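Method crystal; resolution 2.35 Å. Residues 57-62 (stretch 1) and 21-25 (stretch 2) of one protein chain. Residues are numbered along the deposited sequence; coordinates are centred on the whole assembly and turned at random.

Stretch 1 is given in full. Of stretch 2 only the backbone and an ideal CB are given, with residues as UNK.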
# COMPACT_ATOMS: atom_id res chain seq x y z
N GLY A 57 47.57 -23.28 -21.39
CA GLY A 57 46.78 -22.08 -21.55
C GLY A 57 46.17 -21.60 -20.25
O GLY A 57 46.75 -21.79 -19.18
N HIS A 58 45.01 -20.97 -20.33
CA HIS A 58 44.37 -20.41 -19.15
C HIS A 58 43.72 -21.49 -18.30
O HIS A 58 42.99 -22.34 -18.81
CB HIS A 58 43.31 -19.37 -19.53
CG HIS A 58 43.87 -18.14 -20.17
ND1 HIS A 58 43.07 -17.11 -20.62
CD2 HIS A 58 45.14 -17.76 -20.41
CE1 HIS A 58 43.83 -16.15 -21.12
NE2 HIS A 58 45.09 -16.52 -21.00
N VAL A 59 43.96 -21.44 -17.00
CA VAL A 59 43.32 -22.36 -16.08
C VAL A 59 41.86 -21.96 -15.88
O VAL A 59 41.53 -21.27 -14.91
CB VAL A 59 44.04 -22.42 -14.73
CG1 VAL A 59 43.37 -23.42 -13.82
CG2 VAL A 59 45.50 -22.79 -14.94
N THR A 60 41.00 -22.39 -16.79
CA THR A 60 39.57 -22.17 -16.65
C THR A 60 39.06 -23.02 -15.50
O THR A 60 39.79 -23.87 -15.00
CB THR A 60 38.82 -22.53 -17.94
OG1 THR A 60 38.94 -23.94 -18.19
CG2 THR A 60 39.41 -21.76 -19.12
N PHE A 61 37.82 -22.81 -15.06
CA PHE A 61 37.32 -23.67 -13.99
C PHE A 61 37.27 -25.10 -14.49
O PHE A 61 37.59 -26.05 -13.76
CB PHE A 61 35.94 -23.26 -13.50
CG PHE A 61 35.30 -24.29 -12.62
CD1 PHE A 61 35.89 -24.65 -11.42
CD2 PHE A 61 34.14 -24.94 -13.01
CE1 PHE A 61 35.34 -25.62 -10.61
CE2 PHE A 61 33.58 -25.92 -12.20
CZ PHE A 61 34.18 -26.26 -11.00
N GLU A 62 36.87 -25.25 -15.75
CA GLU A 62 36.66 -26.57 -16.34
C GLU A 62 37.96 -27.37 -16.35
O GLU A 62 37.95 -28.57 -16.11
CB GLU A 62 36.10 -26.44 -17.76
CG GLU A 62 35.21 -27.60 -18.19
CD GLU A 62 34.04 -27.86 -17.25
OE1 GLU A 62 33.36 -26.88 -16.86
OE2 GLU A 62 33.79 -29.04 -16.91
N UNK A 21 36.95 -13.33 -14.26
CA UNK A 21 37.76 -13.32 -15.46
C UNK A 21 37.54 -14.59 -16.30
O UNK A 21 37.78 -14.59 -17.51
CB UNK A 21 39.24 -13.18 -15.09
N UNK A 22 37.15 -15.67 -15.63
CA UNK A 22 36.96 -16.96 -16.27
C UNK A 22 38.18 -17.86 -16.15
O UNK A 22 38.14 -19.02 -16.57
CB UNK A 22 36.61 -16.76 -17.75
N UNK A 23 39.27 -17.36 -15.57
CA UNK A 23 40.49 -18.16 -15.43
C UNK A 23 41.32 -17.73 -14.22
O UNK A 23 41.05 -16.70 -13.60
CB UNK A 23 41.34 -18.05 -16.70
N UNK A 24 42.33 -18.52 -13.89
CA UNK A 24 43.21 -18.19 -12.78
C UNK A 24 44.45 -17.49 -13.30
O UNK A 24 45.19 -18.07 -14.10
CB UNK A 24 43.59 -19.44 -11.99
N UNK A 25 44.71 -16.28 -12.82
CA UNK A 25 45.97 -15.60 -13.13
C UNK A 25 47.13 -16.38 -12.49
O UNK A 25 46.90 -17.24 -11.66
CB UNK A 25 45.95 -14.15 -12.63

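Position 21 offers little to read. No atom of stretch 1 lies within 5.5 Å of its ideal CB, and its backbone angles, -60/-27, are open to nearly any residue, so this contact sets no preference. The deposited residue is Leu21, whose side chain stays out of reach of stretch 1.

Position 22 is decided by its own backbone. At phi/psi of 96/-4 a CB would be jammed against the carbonyl O of the residue before, and this strain alone calls for glycine, whatever stretch 1 presents. The deposited residue is Gly22. With no side chain, it makes its contact through the backbone: its O accepts a CA-H...O contact from Thr60, with Thr60 CA 3.5 Å from Gly22 O and an angle of 155° at the hydrogen.

Position 23 has the most to say. Its phi/psi of -152/170 is extended, and the ideal CB sits close to stretch 1, 3.7 Å from His58 CB and 3.7 Å from Val59 O. The nearest side chain on offer is the imidazole of His58, a flat ring with a face to cover. A flat partner suits it best: phenylalanine, tyrosine, tryptophan or histidine, with a long aliphatic chain as a less specific alternative. The deposited residue is Tyr23. With chi1 at 60° (p), its ring stacks face to face on that of His58, centroids 4.3 Å apart and planes 24° from parallel. The two side chains already meet at their bases, where His58 CB and Tyr23 CB are 3.7 Å apart. The backbone adds a CA-H...O contact, Tyr23 CA to Val59 O, at 3.3 Å.

At position 24 the backbone does the anchoring. Its N donates a hydrogen bond to Val59 O, 3.0 Å away, which any residue but proline could make. Its ideal CB lies 4.0 Å from Val59 O, and the side chain of Val59 supplies methyl groups rather than a polar partner, so a branched aliphatic such as leucine, isoleucine or valine would suit, and methionine could serve too. The deposited residue is Leu24. In the m,t rotamer it brings CD1 to 3.9 Å from Val59 CG1, adding an apolar contact to the backbone bond.

Position 25 turns its CA-to-CB bond away from stretch 1, which has nothing within 5.5 Å of the ideal CB. The contact therefore leaves the choice open, including small polar residues. The deposited residue is Thr25, at an N-cap position, where its side chain caps a backbone N just past the stretch.

Stretch 2 (21-25) LGYLT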
# COMPACT_ATOMS: atom_id res chain seq x y z
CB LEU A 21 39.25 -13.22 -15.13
CG LEU A 21 39.67 -11.96 -14.37
CD1 LEU A 21 41.17 -11.98 -14.08
CD2 LEU A 21 39.23 -10.69 -15.10
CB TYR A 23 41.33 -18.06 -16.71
CG TYR A 23 41.74 -16.65 -17.04
CD1 TYR A 23 42.99 -16.17 -16.70
CD2 TYR A 23 40.87 -15.79 -17.70
CE1 TYR A 23 43.36 -14.86 -17.01
CE2 TYR A 23 41.22 -14.49 -18.00
CZ TYR A 23 42.46 -14.03 -17.65
OH TYR A 23 42.80 -12.73 -17.96
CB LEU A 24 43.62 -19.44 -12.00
CG LEU A 24 42.55 -20.14 -11.15
CD1 LEU A 24 43.13 -21.39 -10.50
CD2 LEU A 24 41.85 -19.22 -10.15
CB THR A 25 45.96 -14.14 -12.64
OG1 THR A 25 45.89 -14.12 -11.21
CG2 THR A 25 44.73 -13.39 -13.17
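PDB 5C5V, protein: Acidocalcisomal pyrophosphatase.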